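DNA ligase (Alteromonas mediterranea, PDB 6GDR) probably seals nicks in DNA as a minimal, ATP-dependent Lig E ligase, here holding AMP beside bound DNA. Local coordinates at residues E176-Q181 and E188-H193; K195-H200 and S204-K209. All blocks are in the same frame, centred on the assembly; numbering follows the deposited sequence. Where two conformers were deposited one is given.

Contact 1. Residues E176-Q181 and E188-H193. With AMP (adenosine monophosphate), chain G.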
ATOM      1  N   GLU D 176      11.669 -13.305  -6.133  1.00 53.29           N
ATOM      2  CA  GLU D 176      10.573 -14.185  -5.746  1.00 61.28           C
ATOM      3  C   GLU D 176      10.802 -14.766  -4.356  1.00 61.02           C
ATOM      4  O   GLU D 176       9.867 -14.860  -3.553  1.00 63.62           O
ATOM      5  CB  GLU D 176      10.415 -15.303  -6.775  1.00 71.52           C
ATOM      6  CG  GLU D 176       9.005 -15.864  -6.873  1.00 86.08           C
ATOM      7  CD  GLU D 176       8.036 -14.899  -7.532  1.00 95.68           C
ATOM      8  OE1 GLU D 176       8.500 -13.911  -8.142  1.00 89.52           O
ATOM      9  OE2 GLU D 176       6.811 -15.126  -7.440  1.00104.87           O
ATOM     10  N   GLU D 177      12.043 -15.154  -4.051  1.00 61.79           N
ATOM     11  CA  GLU D 177      12.336 -15.743  -2.748  1.00 62.30           C
ATOM     12  C   GLU D 177      12.230 -14.708  -1.635  1.00 48.01           C
ATOM     13  O   GLU D 177      11.718 -15.008  -0.552  1.00 49.67           O
ATOM     14  CB  GLU D 177      13.729 -16.374  -2.757  1.00 64.94           C
ATOM     15  CG  GLU D 177      13.850 -17.592  -3.657  1.00 81.36           C
ATOM     16  CD  GLU D 177      15.238 -18.205  -3.622  0.79 97.05           C
ATOM     17  OE1 GLU D 177      16.162 -17.557  -3.087  1.00 80.87           O
ATOM     18  OE2 GLU D 177      15.404 -19.335  -4.128  1.00 94.50           O
ATOM     19  N   LYS D 178      12.715 -13.489  -1.878  1.00 44.07           N
ATOM     20  CA  LYS D 178      12.599 -12.443  -0.866  1.00 51.72           C
ATOM     21  C   LYS D 178      11.140 -12.088  -0.620  1.00 44.65           C
ATOM     22  O   LYS D 178      10.724 -11.893   0.528  1.00 49.52           O
ATOM     23  CB  LYS D 178      13.388 -11.204  -1.290  1.00 50.17           C
ATOM     24  CG  LYS D 178      13.414 -10.089  -0.246  1.00 52.25           C
ATOM     25  CD  LYS D 178      14.173 -10.506   1.008  1.00 49.78           C
ATOM     26  CE  LYS D 178      14.065  -9.461   2.105  1.00 58.32           C
ATOM     27  NZ  LYS D 178      14.680  -9.928   3.381  0.50 47.50           N
ATOM     28  N   LEU D 179      10.346 -11.998  -1.688  1.00 47.13           N
ATOM     29  CA  LEU D 179       8.921 -11.731  -1.536  1.00 52.32           C
ATOM     30  C   LEU D 179       8.260 -12.792  -0.666  1.00 49.44           C
ATOM     31  O   LEU D 179       7.507 -12.473   0.261  1.00 52.27           O
ATOM     32  CB  LEU D 179       8.260 -11.667  -2.913  1.00 48.35           C
ATOM     33  CG  LEU D 179       6.747 -11.463  -2.935  1.00 55.78           C
ATOM     34  CD1 LEU D 179       6.362 -10.150  -2.264  1.00 54.41           C
ATOM     35  CD2 LEU D 179       6.244 -11.505  -4.367  1.00 57.94           C
ATOM     36  N   GLU D 180       8.534 -14.068  -0.952  1.00 50.18           N
ATOM     37  CA  GLU D 180       7.987 -15.151  -0.139  1.00 51.70           C
ATOM     38  C   GLU D 180       8.386 -14.991   1.322  1.00 47.74           C
ATOM     39  O   GLU D 180       7.543 -15.081   2.222  1.00 54.95           O
ATOM     40  CB  GLU D 180       8.462 -16.501  -0.680  1.00 56.38           C
ATOM     41  CG  GLU D 180       7.378 -17.323  -1.362  1.00 64.81           C
ATOM     42  CD  GLU D 180       6.364 -17.880  -0.380  0.50 64.85           C
ATOM     43  OE1 GLU D 180       5.154 -17.838  -0.686  0.50 68.69           O
ATOM     44  OE2 GLU D 180       6.776 -18.356   0.698  0.50 62.58           O
ATOM     45  N   GLN D 181       9.673 -14.751   1.577  1.00 41.21           N
ATOM     46  CA  GLN D 181      10.147 -14.611   2.951  1.00 54.56           C
ATOM     47  C   GLN D 181       9.456 -13.448   3.652  1.00 47.45           C
ATOM     48  O   GLN D 181       8.967 -13.588   4.779  0.63 41.29           O
ATOM     49  CB  GLN D 181      11.667 -14.429   2.961  1.00 43.60           C
ATOM     50  CG  GLN D 181      12.262 -14.205   4.344  1.00 51.48           C
ATOM     51  CD  GLN D 181      12.390 -12.735   4.705  1.00 50.63           C
ATOM     52  OE1 GLN D 181      12.707 -11.900   3.857  0.77 46.40           O
ATOM     53  NE2 GLN D 181      12.145 -12.414   5.970  1.00 52.73           N
ATOM     54  N   GLU D 188       3.948  -6.886   3.793  1.00 43.87           N
ATOM     55  CA  GLU D 188       2.930  -6.701   2.765  1.00 45.82           C
ATOM     56  C   GLU D 188       3.446  -6.984   1.361  1.00 43.56           C
ATOM     57  O   GLU D 188       2.677  -7.447   0.510  1.00 52.19           O
ATOM     58  CB  GLU D 188       2.381  -5.272   2.815  1.00 39.54           C
ATOM     59  CG  GLU D 188       1.120  -5.072   1.984  1.00 57.36           C
ATOM     60  CD  GLU D 188       0.750  -3.611   1.816  1.00 51.65           C
ATOM     61  OE1 GLU D 188       1.569  -2.740   2.177  1.00 49.84           O
ATOM     62  OE2 GLU D 188      -0.364  -3.337   1.322  1.00 70.66           O
ATOM     63  N   GLY D 189       4.715  -6.707   1.095  1.00 41.29           N
ATOM     64  CA  GLY D 189       5.266  -6.918  -0.231  1.00 38.54           C
ATOM     65  C   GLY D 189       6.577  -6.166  -0.386  1.00 50.66           C
ATOM     66  O   GLY D 189       7.211  -5.788   0.598  1.00 41.45           O
ATOM     67  N   LEU D 190       6.960  -5.960  -1.644  1.00 44.93           N
ATOM     68  CA  LEU D 190       8.213  -5.306  -1.980  1.00 58.39           C
ATOM     69  C   LEU D 190       7.953  -4.123  -2.902  1.00 59.51           C
ATOM     70  O   LEU D 190       6.944  -4.062  -3.609  1.00 46.21           O
ATOM     71  CB  LEU D 190       9.196  -6.277  -2.654  1.00 47.97           C
ATOM     72  CG  LEU D 190       9.645  -7.487  -1.833  1.00 57.45           C
ATOM     73  CD1 LEU D 190      10.588  -8.360  -2.651  1.00 55.63           C
ATOM     74  CD2 LEU D 190      10.309  -7.055  -0.533  1.00 53.19           C
ATOM     75  N   MET D 191       8.890  -3.179  -2.878  1.00 39.97           N
ATOM     76  CA  MET D 191       8.876  -2.020  -3.757  1.00 43.58           C
ATOM     77  C   MET D 191      10.217  -1.930  -4.468  1.00 48.98           C
ATOM     78  O   MET D 191      11.268  -2.169  -3.864  1.00 44.75           O
ATOM     79  CB  MET D 191       8.605  -0.728  -2.977  1.00 48.26           C
ATOM     80  CG  MET D 191       7.254  -0.700  -2.282  1.00 51.29           C
ATOM     81  SD  MET D 191       5.862  -0.674  -3.426  1.00 51.95           S
ATOM     82  CE  MET D 191       6.026   0.960  -4.139  1.00 41.81           C
ATOM     83  N   LEU D 192      10.173  -1.598  -5.754  1.00 48.48           N
ATOM     84  CA  LEU D 192      11.366  -1.476  -6.582  1.00 59.49           C
ATOM     85  C   LEU D 192      11.416  -0.062  -7.139  1.00 42.63           C
ATOM     86  O   LEU D 192      10.508   0.352  -7.866  1.00 46.96           O
ATOM     87  CB  LEU D 192      11.354  -2.499  -7.719  1.00 50.27           C
ATOM     88  CG  LEU D 192      11.043  -3.942  -7.316  1.00 55.69           C
ATOM     89  CD1 LEU D 192      10.947  -4.826  -8.548  1.00 46.62           C
ATOM     90  CD2 LEU D 192      12.100  -4.467  -6.365  1.00 55.89           C
ATOM     91  N   HIS D 193      12.472   0.673  -6.798  0.70 60.06           N
ATOM     92  CA  HIS D 193      12.656   2.044  -7.256  0.70 58.76           C
ATOM     93  C   HIS D 193      13.963   2.123  -8.029  0.70 53.21           C
ATOM     94  O   HIS D 193      15.032   1.839  -7.478  0.70 53.53           O
ATOM     95  CB  HIS D 193      12.659   3.021  -6.078  0.70 59.68           C
ATOM     96  CG  HIS D 193      12.242   4.410  -6.447  0.70 60.23           C
ATOM     97  ND1 HIS D 193      11.706   5.293  -5.534  0.70 54.93           N
ATOM     98  CD2 HIS D 193      12.278   5.069  -7.630  0.70 62.64           C
ATOM     99  CE1 HIS D 193      11.430   6.434  -6.138  0.70 59.39           C
ATOM    100  NE2 HIS D 193      11.769   6.325  -7.411  0.70 59.49           N
TER
HETATM  101  P   AMP G 300      -0.638   1.126  -3.513  1.00127.79           P
HETATM  102  O1P AMP G 300      -0.220   0.558  -2.177  1.00157.78           O
HETATM  103  O2P AMP G 300      -1.032   0.174  -4.618  1.00105.70           O
HETATM  104  O5' AMP G 300       0.558   2.058  -4.052  1.00112.56           O
HETATM  105  C5' AMP G 300       1.817   2.030  -3.387  1.00 91.44           C
HETATM  106  C4' AMP G 300       1.739   2.825  -2.086  1.00107.46           C
HETATM  107  O4' AMP G 300       2.466   2.148  -1.056  1.00100.79           O
HETATM  108  C3' AMP G 300       2.296   4.236  -2.179  1.00 80.32           C
HETATM  109  O3' AMP G 300       1.231   5.186  -2.071  1.00 93.16           O
HETATM  110  C2' AMP G 300       3.271   4.368  -1.025  1.00 82.98           C
HETATM  111  O2' AMP G 300       2.972   5.507  -0.217  1.00 86.99           O
HETATM  112  C1' AMP G 300       3.116   3.094  -0.203  1.00 86.77           C
HETATM  113  N9  AMP G 300       4.371   2.492   0.325  1.00 81.28           N
HETATM  114  C8  AMP G 300       4.407   1.788   1.473  1.00 80.34           C
HETATM  115  N7  AMP G 300       5.660   1.343   1.737  1.00 57.43           N
HETATM  116  C5  AMP G 300       6.455   1.768   0.743  1.00 71.27           C
HETATM  117  C6  AMP G 300       7.892   1.644   0.413  1.00 62.45           C
HETATM  118  N6  AMP G 300       8.724   0.958   1.225  1.00 61.51           N
HETATM  119  N1  AMP G 300       8.337   2.230  -0.717  1.00 62.83           N
HETATM  120  C2  AMP G 300       7.512   2.914  -1.532  1.00 66.49           C
HETATM  121  N3  AMP G 300       6.195   3.062  -1.288  1.00 57.58           N
HETATM  122  C4  AMP G 300       5.611   2.529  -0.187  1.00 75.53           C

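Contact 2. Residues K195-H200 and S204-K209. Unlike the reference sequence in segment 204-209: Ile208 (reference Leu). With AMP (adenosine monophosphate), chain G.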
ATOM      1  N   LYS D 195      17.322   3.208  -9.571  1.00 60.84           N
ATOM      2  CA  LYS D 195      18.342   4.057  -8.960  1.00 68.31           C
ATOM      3  C   LYS D 195      18.566   5.326  -9.773  1.00 56.25           C
ATOM      4  O   LYS D 195      18.555   6.435  -9.229  1.00 65.93           O
ATOM      5  CB  LYS D 195      19.650   3.277  -8.818  1.00 65.86           C
ATOM      6  CG  LYS D 195      19.510   1.931  -8.124  1.00 63.10           C
ATOM      7  CD  LYS D 195      20.851   1.223  -8.010  1.00 79.95           C
ATOM      8  CE  LYS D 195      20.703  -0.146  -7.367  1.00 74.30           C
ATOM      9  NZ  LYS D 195      21.977  -0.915  -7.384  1.00 94.20           N
ATOM     10  N   LYS D 196      18.771   5.181 -11.084  1.00 69.34           N
ATOM     11  CA  LYS D 196      19.142   6.290 -11.955  1.00 68.87           C
ATOM     12  C   LYS D 196      17.937   6.967 -12.599  1.00 76.86           C
ATOM     13  O   LYS D 196      18.061   7.533 -13.693  1.00 94.65           O
ATOM     14  CB  LYS D 196      20.108   5.800 -13.037  1.00 69.39           C
ATOM     15  CG  LYS D 196      19.543   4.675 -13.895  1.00 88.92           C
ATOM     16  CD  LYS D 196      20.479   4.282 -15.025  1.00111.41           C
ATOM     17  CE  LYS D 196      19.731   4.182 -16.347  1.00 72.93           C
ATOM     18  N   ALA D 197      16.776   6.931 -11.951  1.00 77.43           N
ATOM     19  CA  ALA D 197      15.548   7.477 -12.510  1.00 78.05           C
ATOM     20  C   ALA D 197      15.185   8.782 -11.818  1.00 66.16           C
ATOM     21  O   ALA D 197      15.340   8.916 -10.600  1.00 73.71           O
ATOM     22  CB  ALA D 197      14.397   6.482 -12.372  1.00 80.36           C
ATOM     23  N   PHE D 198      14.699   9.741 -12.602  1.00 65.20           N
ATOM     24  CA  PHE D 198      14.231  11.012 -12.073  1.00 66.91           C
ATOM     25  C   PHE D 198      12.764  10.908 -11.680  1.00 60.75           C
ATOM     26  O   PHE D 198      12.007  10.103 -12.228  1.00 58.84           O
ATOM     27  CB  PHE D 198      14.412  12.131 -13.103  1.00 76.96           C
ATOM     28  CG  PHE D 198      15.845  12.391 -13.484  1.00 81.22           C
ATOM     29  CD1 PHE D 198      16.162  12.857 -14.750  1.00 91.85           C
ATOM     30  CD2 PHE D 198      16.872  12.183 -12.579  1.00 79.18           C
ATOM     31  CE1 PHE D 198      17.473  13.102 -15.107  1.00 91.53           C
ATOM     32  CE2 PHE D 198      18.186  12.427 -12.931  1.00 77.53           C
ATOM     33  CZ  PHE D 198      18.487  12.888 -14.196  1.00 81.30           C
ATOM     34  N   TYR D 199      12.369  11.739 -10.720  1.00 59.28           N
ATOM     35  CA  TYR D 199      10.990  11.741 -10.257  1.00 68.60           C
ATOM     36  C   TYR D 199      10.059  12.198 -11.373  1.00 69.59           C
ATOM     37  O   TYR D 199      10.361  13.139 -12.112  1.00 74.92           O
ATOM     38  CB  TYR D 199      10.841  12.651  -9.038  1.00 74.34           C
ATOM     39  CG  TYR D 199       9.568  12.421  -8.254  1.00 68.97           C
ATOM     40  CD1 TYR D 199       9.564  11.618  -7.122  1.00 68.81           C
ATOM     41  CD2 TYR D 199       8.370  13.003  -8.649  1.00 64.62           C
ATOM     42  CE1 TYR D 199       8.405  11.402  -6.402  1.00 66.67           C
ATOM     43  CE2 TYR D 199       7.205  12.793  -7.934  1.00 66.91           C
ATOM     44  CZ  TYR D 199       7.229  11.992  -6.813  1.00 64.93           C
ATOM     45  OH  TYR D 199       6.072  11.779  -6.098  1.00 68.07           O
ATOM     46  N   HIS D 200       8.921  11.520 -11.496  1.00 69.27           N
ATOM     47  CA  HIS D 200       7.938  11.857 -12.518  1.00 77.62           C
ATOM     48  C   HIS D 200       6.601  11.249 -12.126  1.00 66.20           C
ATOM     49  O   HIS D 200       6.540  10.079 -11.738  1.00 57.66           O
ATOM     50  CB  HIS D 200       8.382  11.350 -13.895  1.00 77.37           C
ATOM     51  CG  HIS D 200       7.328  11.470 -14.952  1.00 97.25           C
ATOM     52  ND1 HIS D 200       6.827  10.379 -15.630  1.00 98.87           N
ATOM     53  CD2 HIS D 200       6.679  12.551 -15.446  1.00 92.76           C
ATOM     54  CE1 HIS D 200       5.917  10.783 -16.498  1.00101.73           C
ATOM     55  NE2 HIS D 200       5.808  12.097 -16.406  1.00109.44           N
ATOM     56  N   SER D 204       5.141   3.937 -14.107  1.00 56.34           N
ATOM     57  CA  SER D 204       6.159   3.546 -15.077  1.00 59.00           C
ATOM     58  C   SER D 204       7.022   2.473 -14.425  1.00 55.30           C
ATOM     59  O   SER D 204       6.826   2.120 -13.257  1.00 63.47           O
ATOM     60  CB  SER D 204       7.002   4.741 -15.529  1.00 58.53           C
ATOM     61  OG  SER D 204       7.866   5.179 -14.493  1.00 46.31           O
ATOM     62  N   ASP D 205       7.980   1.953 -15.190  1.00 63.24           N
ATOM     63  CA  ASP D 205       8.902   0.953 -14.664  1.00 58.19           C
ATOM     64  C   ASP D 205       9.910   1.535 -13.684  1.00 59.38           C
ATOM     65  O   ASP D 205      10.701   0.772 -13.120  1.00 54.59           O
ATOM     66  CB  ASP D 205       9.641   0.265 -15.815  1.00 62.28           C
ATOM     67  CG  ASP D 205       8.767  -0.724 -16.560  1.00 69.63           C
ATOM     68  OD1 ASP D 205       7.960  -1.418 -15.907  1.00 67.31           O
ATOM     69  OD2 ASP D 205       8.888  -0.809 -17.800  1.00 86.76           O
ATOM     70  N   LYS D 206       9.904   2.851 -13.464  1.00 48.10           N
ATOM     71  CA  LYS D 206      10.833   3.455 -12.517  1.00 66.97           C
ATOM     72  C   LYS D 206      10.472   3.131 -11.072  1.00 63.49           C
ATOM     73  O   LYS D 206      11.353   3.175 -10.205  1.00 55.89           O
ATOM     74  CB  LYS D 206      10.867   4.972 -12.712  1.00 62.33           C
ATOM     75  CG  LYS D 206      11.025   5.415 -14.162  1.00 78.02           C
ATOM     76  CD  LYS D 206      11.091   6.932 -14.282  1.00 93.64           C
ATOM     77  CE  LYS D 206      10.749   7.400 -15.687  1.00 95.20           C
ATOM     78  NZ  LYS D 206       9.289   7.313 -15.963  1.00 88.04           N
ATOM     79  N   LEU D 207       9.209   2.809 -10.796  1.00 51.64           N
ATOM     80  CA  LEU D 207       8.751   2.504  -9.443  1.00 49.03           C
ATOM     81  C   LEU D 207       7.724   1.384  -9.539  1.00 56.15           C
ATOM     82  O   LEU D 207       6.580   1.624  -9.938  1.00 51.47           O
ATOM     83  CB  LEU D 207       8.153   3.738  -8.768  1.00 52.87           C
ATOM     84  CG  LEU D 207       7.556   3.541  -7.372  1.00 55.48           C
ATOM     85  CD1 LEU D 207       8.607   3.039  -6.393  1.00 61.18           C
ATOM     86  CD2 LEU D 207       6.940   4.840  -6.876  1.00 61.81           C
ATOM     87  N   ILE D 208       8.123   0.171  -9.163  1.00 50.62           N
ATOM     88  CA  ILE D 208       7.308  -1.020  -9.372  1.00 42.54           C
ATOM     89  C   ILE D 208       6.852  -1.567  -8.027  1.00 52.79           C
ATOM     90  O   ILE D 208       7.526  -1.420  -7.001  1.00 61.67           O
ATOM     91  CB  ILE D 208       8.080  -2.080 -10.186  1.00 59.63           C
ATOM     92  CG1 ILE D 208       8.248  -1.599 -11.630  1.00 50.03           C
ATOM     93  CG2 ILE D 208       7.360  -3.427 -10.178  1.00 58.07           C
ATOM     94  CD1 ILE D 208       9.554  -2.008 -12.265  0.50 57.20           C
ATOM     95  N   LYS D 209       5.689  -2.213  -8.049  1.00 60.69           N
ATOM     96  CA  LYS D 209       5.003  -2.701  -6.863  1.00 53.26           C
ATOM     97  C   LYS D 209       4.867  -4.213  -6.970  1.00 56.77           C
ATOM     98  O   LYS D 209       4.443  -4.728  -8.009  1.00 53.35           O
ATOM     99  CB  LYS D 209       3.633  -2.028  -6.752  1.00 56.88           C
ATOM    100  CG  LYS D 209       2.691  -2.551  -5.687  1.00 68.95           C
ATOM    101  CD  LYS D 209       1.244  -2.270  -6.085  1.00 69.80           C
ATOM    102  CE  LYS D 209       1.013  -0.803  -6.474  1.00 76.54           C
ATOM    103  NZ  LYS D 209      -0.364  -0.567  -6.983  1.00 90.39           N
TER
HETATM  104  P   AMP G 300      -0.638   1.126  -3.513  1.00127.79           P
HETATM  105  O1P AMP G 300      -0.220   0.558  -2.177  1.00157.78           O
HETATM  106  O2P AMP G 300      -1.032   0.174  -4.618  1.00105.70           O
HETATM  107  O5' AMP G 300       0.558   2.058  -4.052  1.00112.56           O
HETATM  108  C5' AMP G 300       1.817   2.030  -3.387  1.00 91.44           C
HETATM  109  C4' AMP G 300       1.739   2.825  -2.086  1.00107.46           C
HETATM  110  O4' AMP G 300       2.466   2.148  -1.056  1.00100.79           O
HETATM  111  C3' AMP G 300       2.296   4.236  -2.179  1.00 80.32           C
HETATM  112  O3' AMP G 300       1.231   5.186  -2.071  1.00 93.16           O
HETATM  113  C2' AMP G 300       3.271   4.368  -1.025  1.00 82.98           C
HETATM  114  O2' AMP G 300       2.972   5.507  -0.217  1.00 86.99           O
HETATM  115  C1' AMP G 300       3.116   3.094  -0.203  1.00 86.77           C
HETATM  116  N9  AMP G 300       4.371   2.492   0.325  1.00 81.28           N
HETATM  117  C8  AMP G 300       4.407   1.788   1.473  1.00 80.34           C
HETATM  118  N7  AMP G 300       5.660   1.343   1.737  1.00 57.43           N
HETATM  119  C5  AMP G 300       6.455   1.768   0.743  1.00 71.27           C
HETATM  120  C6  AMP G 300       7.892   1.644   0.413  1.00 62.45           C
HETATM  121  N6  AMP G 300       8.724   0.958   1.225  1.00 61.51           N
HETATM  122  N1  AMP G 300       8.337   2.230  -0.717  1.00 62.83           N
HETATM  123  C2  AMP G 300       7.512   2.914  -1.532  1.00 66.49           C
HETATM  124  N3  AMP G 300       6.195   3.062  -1.288  1.00 57.58           N
HETATM  125  C4  AMP G 300       5.611   2.529  -0.187  1.00 75.53           C

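Contact 1. Residues E176-Q181 and E188-H193
Leu179 and Leu190 pack helix 172-184 against strand 189-194, the strand that Glu188 leads into and with it spells the EGLM sequence corresponding to motif IV of the nucleotidyltransferase domain of DNA ligases. Segment 176-181 and strand 189-193 run at 137° to each other, their axes 8.0 Å apart at the closest. The strand's main probe is the CD1 methyl of Leu190. It presses on the helix backbone, 3.8 Å from Leu179 N, and also lies against Leu179 CB. It meets the aliphatic part of Lys178 as well, with CG 4.1 Å from Leu190 CD1, and the two side chains cross at about a right angle. Leu175 and Val182 of the same helix also touch Leu190. Leu179 answers from the helix: with its CG anti to the backbone N (chi1 177°), its CD1 comes to 4.0 Å from Gly189 CA and meets bare backbone there. Lys178 gives the contact only its methylenes. Bent at chi2, the chain leads away, and NZ donates to Gln181 OE1 at 2.8 Å, approaching 33° out of the carbonyl plane. The next strand residue turns to the nucleotide. Met191, folded at chi2 and chi3, spreads over one face of the adenine, with CG 3.5 Å from AMP N1 and CE 3.5 Å from AMP N3. At the start of the segment, Glu188 forms a salt bridge with Lys34, itself hydrogen-bonded to AMP, and packs on a DNA phosphate. No hydrogen bond joins helix to strand, so their attachment rests on apolar packing: the strand is backed by leucines on its helix side, while Met191 lays its CG and CE on the adenine and Glu188 holds a lysine of the nucleotide site.

Contact 2. Residues K195-H200 and S204-K209
Lys206, Ala197 and His200 carry most of this contact, in which one long side chain spans the gap between the loop at 195-200 and the turn that leads into strand 207-210. The aliphatic chain of Lys206 passes alongside the methyl of Ala197: Lys206 CD lies 3.8 Å from Ala197 CB, and Lys206 CB is almost as near. The same CD carbon rests 3.9 Å from the carbonyl oxygen Phe198 O, so the lysine follows the loop backbone over two residues. Its chain is extended up to a final bend at chi4 (75°), which swings NZ back over its own segment, where it donates to Ser204 OG at 3.0 Å. His200, with CG anti to its backbone N (chi1 171°), brings its ring up to the ammonium end. Lys206 NZ approaches that ring obliquely, 3.9 Å from His200 ND1, an approach by proximity and not a hydrogen bond. Ser204 OG takes a second donor, Lys206 N, at 3.3 Å with an N-H...O angle of 162°. Backbone and side chain of one lysine thus grip a single hydroxyl. Ser204 also packs on a DNA phosphate. A leucine in place of Lys206 would probably cost Ser204 OG its ammonium donor and His200 its charged neighbour. Farther along the strand, Lys209 reaches the nucleotide, its NZ donating to AMP O2P at 2.6 Å. The Ser204 hydroxyl and the amide two residues on define an ST turn within a type I beta turn, whose closing backbone bond is weak; this turn introduces the strand that bears Lys209, consistent with the first lysine of the KxK motif V of nucleotidyltransferases.

Following the chain from the N terminus, contact 1 brings strand 189-194 back against helix 172-184 and closes the short connection 182-187. Contact 2 opens only after that strand ends, and closes residues 201-203 within the loop leading to strand 207-210. The two are therefore in series, neither enclosing nor crossing the other, with centres about 17 Å apart. They meet in the sheet, where the two strands are antiparallel neighbours: Leu192 O and Ile208 N, 2.7 Å apart, probably form a hydrogen bond. Strand 29-34 flanks this pair beside 189-194, and strand 15-16 beside 207-210. Together the contacts tie an outer helix and a surface loop to two strands that both reach AMP.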